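Local coordinates for protein structure-specific endonuclease subunit slx4 (Schizosaccharomyces pombe, PDB 4ZDT) that serves as the regulatory subunit of the Slx1-Slx4 endonuclease, which cuts branched DNA formed during repair and recombination, and is present here as its C-terminal domain, at residues R10-V15 and L48-D53; I34-F39 and L54-C59. One frame throughout, in Å; residues are numbered along the deposited sequence.

From the N terminus the chain runs through helix 3-18, which supplies residues 10-15, then helix 23-29, then the start of helix 36-45, the extended linker 48-51 and finally helix 52-62. Contact 1 closes the long loop, with 32 residues between its segments, by bringing the linker back onto the first helix. Contact 2 spans 14 residues and joins the start of helix 36-45 to helix 52-62. Because 34-39 lies between the segments of contact 1 and 54-59 lies beyond them, the two closures cross. They also touch: Ile12 packs on Trp58, Val50 on Ile55 and Leu52 on Val36, so the first helix and the last two helices share one hydrophobic core.

Contact 1: R10-V15 and L48-D53; sequences RAISQV and LNVSLD
Leu48 carries this contact: its forked end is pressed against the flank of the helix that holds residues 10-15. With CG anti to the backbone N (chi1 -173°), the side chain extends from its loop so that its two methyls divide the work. Leu48 CD2 takes the tight side, lying 3.7 Å from Ile12 CA and 3.8 Å from Val15 CG2, and Ile12, crossing Leu48 at about a right angle, sets CG1, beside its backbone N, 3.9 Å from CD2. Such close approach to a helix backbone suits a slim methyl. Val15 is beta-branched and holds CG2 beside its own backbone N; it also touches Leu43. The packing slackens toward the surface, where Leu48 CD1 meets the small, partly exposed Ala11 at CB, 4.0 Å away. Val50 CG1 reaches Ile12 CG1 more loosely, at 4.2 Å. Ser13 points away from the linker, and the end of Gln14 leads away too; they hydrogen-bond to Cys45 O and Glu44 OE1 of the Slx1 chain. The Ser51 hydroxyl accepts from Leu54 N as the N-cap of helix 52-62. Residues 48-51 link helices 36-45 and 52-62, consistent with the family's helix-turn-helix relationship, and pack on helix 3-18.

Contact 2: I34-F39 and L54-C59; sequences IDVEEF and LIKSWC
Helices 36-45 and 52-62 are probably the paired helices of a helix-turn-helix unit, as in the clan of the Slx4 family, and this contact packs the first turn of one against the early turns of the other. Ile55 is central. Its CG2, anti to the backbone N, lies 3.4 Å from Val36 CG1, tighter than usual for two carbons, as the two beta-branched side chains slide past each other in opposite directions. The same methyl meets the edge of the Phe39 ring, 3.6 Å from CD2. Phe39 also has its CG anti to the backbone N, which sends the ring across to Trp58, where CE2 comes within 3.6 Å of Trp58 CZ3. The Phe39 ring and the six-membered ring of Trp58 lie at 38° with centroids 5.7 Å apart, an oblique meeting of two large apolar rings. In this small helical domain Phe39 also reaches Ile12 and Val16 of helix 3-18 and Val24 of helix 23-29, so an alanine here would probably loosen the packing among all four helices. Trp58 also packs on Val47 of the Slx1 chain, and its NE1 is satisfied by the hydroxyl of Ser13. Helix 36-45 starts after Asp35, an N-cap whose short side chain brings the carboxylate back to a helix N-H: OD1 accepts from Glu38 N at 2.9 Å in a nearly straight bond (170°), the donor above the carboxylate plane.

Contact 1: R10-V15 and L48-D53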
# COMPACT_ATOMS: atom_id res chain seq x y z
N ARG B 10 7.92 11.48 -4.05
CA ARG B 10 6.47 11.66 -3.93
C ARG B 10 5.77 11.20 -5.22
O ARG B 10 4.72 10.55 -5.16
CB ARG B 10 6.14 13.12 -3.61
CG ARG B 10 4.65 13.38 -3.30
CD ARG B 10 4.43 14.86 -2.98
NE ARG B 10 3.08 15.16 -2.50
CZ ARG B 10 1.99 15.22 -3.27
NH1 ARG B 10 2.06 14.98 -4.58
NH2 ARG B 10 0.82 15.53 -2.73
N ALA B 11 6.37 11.53 -6.37
CA ALA B 11 5.89 11.09 -7.66
C ALA B 11 5.84 9.56 -7.79
O ALA B 11 4.89 9.03 -8.37
CB ALA B 11 6.74 11.70 -8.79
N ILE B 12 6.84 8.86 -7.25
CA ILE B 12 6.82 7.39 -7.28
C ILE B 12 5.60 6.89 -6.46
O ILE B 12 4.83 6.05 -6.93
CB ILE B 12 8.13 6.73 -6.77
CG1 ILE B 12 9.35 7.17 -7.62
CG2 ILE B 12 8.02 5.19 -6.75
CD1 ILE B 12 10.71 6.94 -6.90
N SER B 13 5.43 7.45 -5.25
CA SER B 13 4.30 7.08 -4.40
C SER B 13 2.97 7.33 -5.11
O SER B 13 2.06 6.49 -5.06
CB SER B 13 4.35 7.80 -3.05
OG SER B 13 5.56 7.49 -2.34
N GLN B 14 2.86 8.49 -5.76
CA GLN B 14 1.65 8.85 -6.49
C GLN B 14 1.33 7.87 -7.60
O GLN B 14 0.17 7.51 -7.78
CB GLN B 14 1.66 10.30 -7.00
CG GLN B 14 1.65 11.34 -5.89
CD GLN B 14 0.45 11.22 -4.97
OE1 GLN B 14 -0.70 11.33 -5.40
NE2 GLN B 14 0.71 11.01 -3.69
N VAL B 15 2.35 7.41 -8.33
CA VAL B 15 2.10 6.43 -9.38
C VAL B 15 1.60 5.09 -8.82
O VAL B 15 0.65 4.46 -9.34
CB VAL B 15 3.34 6.20 -10.27
CG1 VAL B 15 3.07 5.08 -11.22
CG2 VAL B 15 3.70 7.49 -11.05
N LEU B 48 6.62 7.62 -15.94
CA LEU B 48 7.52 8.06 -14.85
C LEU B 48 8.93 7.49 -15.00
O LEU B 48 9.15 6.31 -14.73
CB LEU B 48 6.96 7.72 -13.45
CG LEU B 48 7.78 8.31 -12.29
CD1 LEU B 48 7.56 9.80 -12.19
CD2 LEU B 48 7.46 7.67 -10.95
N ASN B 49 9.87 8.35 -15.40
CA ASN B 49 11.29 7.93 -15.56
C ASN B 49 12.09 8.26 -14.31
O ASN B 49 12.30 9.44 -14.00
CB ASN B 49 11.96 8.63 -16.75
CG ASN B 49 11.15 8.51 -18.03
OD1 ASN B 49 10.82 9.53 -18.68
ND2 ASN B 49 10.86 7.29 -18.42
N VAL B 50 12.54 7.21 -13.61
CA VAL B 50 13.38 7.35 -12.42
C VAL B 50 14.50 6.32 -12.44
O VAL B 50 14.37 5.24 -13.04
CB VAL B 50 12.58 7.22 -11.11
CG1 VAL B 50 11.57 8.35 -11.00
CG2 VAL B 50 11.86 5.84 -11.04
N SER B 51 15.59 6.65 -11.75
CA SER B 51 16.77 5.80 -11.67
C SER B 51 16.57 4.70 -10.66
O SER B 51 15.71 4.79 -9.79
CB SER B 51 17.97 6.66 -11.24
OG SER B 51 17.74 7.18 -9.93
N LEU B 52 17.40 3.66 -10.77
CA LEU B 52 17.45 2.61 -9.75
C LEU B 52 17.86 3.14 -8.37
O LEU B 52 17.35 2.65 -7.36
CB LEU B 52 18.38 1.47 -10.19
CG LEU B 52 17.90 0.61 -11.36
CD1 LEU B 52 18.86 -0.58 -11.59
CD2 LEU B 52 16.47 0.11 -11.13
N ASP B 53 18.75 4.13 -8.33
CA ASP B 53 19.11 4.76 -7.05
C ASP B 53 17.92 5.45 -6.39
O ASP B 53 17.73 5.35 -5.17
CB ASP B 53 20.26 5.77 -7.21
CG ASP B 53 21.62 5.09 -7.40
OD1 ASP B 53 21.74 3.87 -7.18
OD2 ASP B 53 22.58 5.79 -7.78

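Contact 2: I34-F39 and L54-C59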
# COMPACT_ATOMS: atom_id res chain seq x y z
N ILE B 34 9.58 -6.43 -4.00
CA ILE B 34 9.46 -5.81 -5.31
C ILE B 34 10.75 -6.05 -6.09
O ILE B 34 11.83 -5.96 -5.53
CB ILE B 34 9.19 -4.28 -5.08
CG1 ILE B 34 7.93 -4.08 -4.21
CG2 ILE B 34 9.15 -3.46 -6.36
CD1 ILE B 34 6.66 -4.67 -4.80
N ASP B 35 10.64 -6.40 -7.38
CA ASP B 35 11.80 -6.48 -8.27
C ASP B 35 12.08 -5.06 -8.79
O ASP B 35 11.30 -4.51 -9.58
CB ASP B 35 11.54 -7.46 -9.43
CG ASP B 35 12.71 -7.55 -10.43
OD1 ASP B 35 13.34 -6.52 -10.76
OD2 ASP B 35 12.99 -8.67 -10.90
N VAL B 36 13.18 -4.47 -8.34
CA VAL B 36 13.48 -3.06 -8.63
C VAL B 36 13.58 -2.77 -10.13
O VAL B 36 13.01 -1.79 -10.61
CB VAL B 36 14.73 -2.59 -7.88
CG1 VAL B 36 15.03 -1.15 -8.23
CG2 VAL B 36 14.49 -2.69 -6.41
N GLU B 37 14.29 -3.64 -10.86
CA GLU B 37 14.40 -3.51 -12.30
C GLU B 37 13.05 -3.61 -13.01
O GLU B 37 12.76 -2.81 -13.89
CB GLU B 37 15.42 -4.51 -12.87
CG GLU B 37 16.87 -4.07 -12.65
CD GLU B 37 17.88 -5.21 -12.65
OE1 GLU B 37 17.66 -6.22 -13.35
OE2 GLU B 37 18.91 -5.09 -11.95
N GLU B 38 12.22 -4.57 -12.59
CA GLU B 38 10.86 -4.68 -13.16
C GLU B 38 10.02 -3.44 -12.83
O GLU B 38 9.31 -2.93 -13.71
CB GLU B 38 10.17 -5.97 -12.70
CG GLU B 38 10.67 -7.24 -13.41
CD GLU B 38 10.02 -8.52 -12.87
OE1 GLU B 38 8.93 -8.44 -12.25
OE2 GLU B 38 10.59 -9.61 -13.09
N PHE B 39 10.13 -2.96 -11.59
CA PHE B 39 9.43 -1.76 -11.08
C PHE B 39 9.80 -0.52 -11.89
O PHE B 39 8.92 0.27 -12.27
CB PHE B 39 9.77 -1.57 -9.59
CG PHE B 39 8.98 -0.46 -8.88
CD1 PHE B 39 7.62 -0.21 -9.15
CD2 PHE B 39 9.59 0.29 -7.87
CE1 PHE B 39 6.90 0.79 -8.47
CE2 PHE B 39 8.88 1.29 -7.16
CZ PHE B 39 7.53 1.53 -7.47
N LEU B 54 17.11 6.13 -7.19
CA LEU B 54 15.91 6.80 -6.69
C LEU B 54 14.90 5.78 -6.17
O LEU B 54 14.21 6.04 -5.18
CB LEU B 54 15.28 7.66 -7.79
CG LEU B 54 15.74 9.12 -7.86
CD1 LEU B 54 14.99 9.86 -8.95
CD2 LEU B 54 15.55 9.80 -6.51
N ILE B 55 14.82 4.63 -6.83
CA ILE B 55 13.90 3.57 -6.43
C ILE B 55 14.36 2.92 -5.13
O ILE B 55 13.59 2.79 -4.19
CB ILE B 55 13.69 2.52 -7.54
CG1 ILE B 55 12.89 3.14 -8.68
CG2 ILE B 55 12.96 1.27 -7.00
CD1 ILE B 55 12.98 2.37 -10.00
N LYS B 56 15.64 2.56 -5.07
CA LYS B 56 16.21 1.97 -3.86
C LYS B 56 16.04 2.88 -2.65
O LYS B 56 15.67 2.40 -1.56
CB LYS B 56 17.67 1.56 -4.07
CG LYS B 56 17.84 0.48 -5.13
CD LYS B 56 19.29 0.26 -5.53
CE LYS B 56 19.39 -0.89 -6.53
NZ LYS B 56 20.79 -1.10 -7.02
N SER B 57 16.30 4.18 -2.82
CA SER B 57 16.19 5.13 -1.70
C SER B 57 14.74 5.33 -1.30
O SER B 57 14.43 5.48 -0.12
CB SER B 57 16.88 6.48 -1.98
OG SER B 57 16.32 7.15 -3.10
N TRP B 58 13.85 5.34 -2.29
CA TRP B 58 12.41 5.42 -2.04
C TRP B 58 11.97 4.20 -1.23
O TRP B 58 11.33 4.35 -0.19
CB TRP B 58 11.65 5.53 -3.38
CG TRP B 58 10.16 5.61 -3.24
CD1 TRP B 58 9.41 6.71 -2.95
CD2 TRP B 58 9.25 4.52 -3.38
NE1 TRP B 58 8.07 6.36 -2.90
CE2 TRP B 58 7.96 5.02 -3.16
CE3 TRP B 58 9.41 3.16 -3.69
CZ2 TRP B 58 6.80 4.21 -3.23
CZ3 TRP B 58 8.27 2.36 -3.77
CH2 TRP B 58 6.99 2.89 -3.55
N CYS B 59 12.33 3.00 -1.69
CA CYS B 59 11.96 1.77 -0.99
C CYS B 59 12.46 1.78 0.45
O CYS B 59 11.72 1.45 1.39
CB CYS B 59 12.48 0.50 -1.70
SG CYS B 59 11.77 0.07 -3.31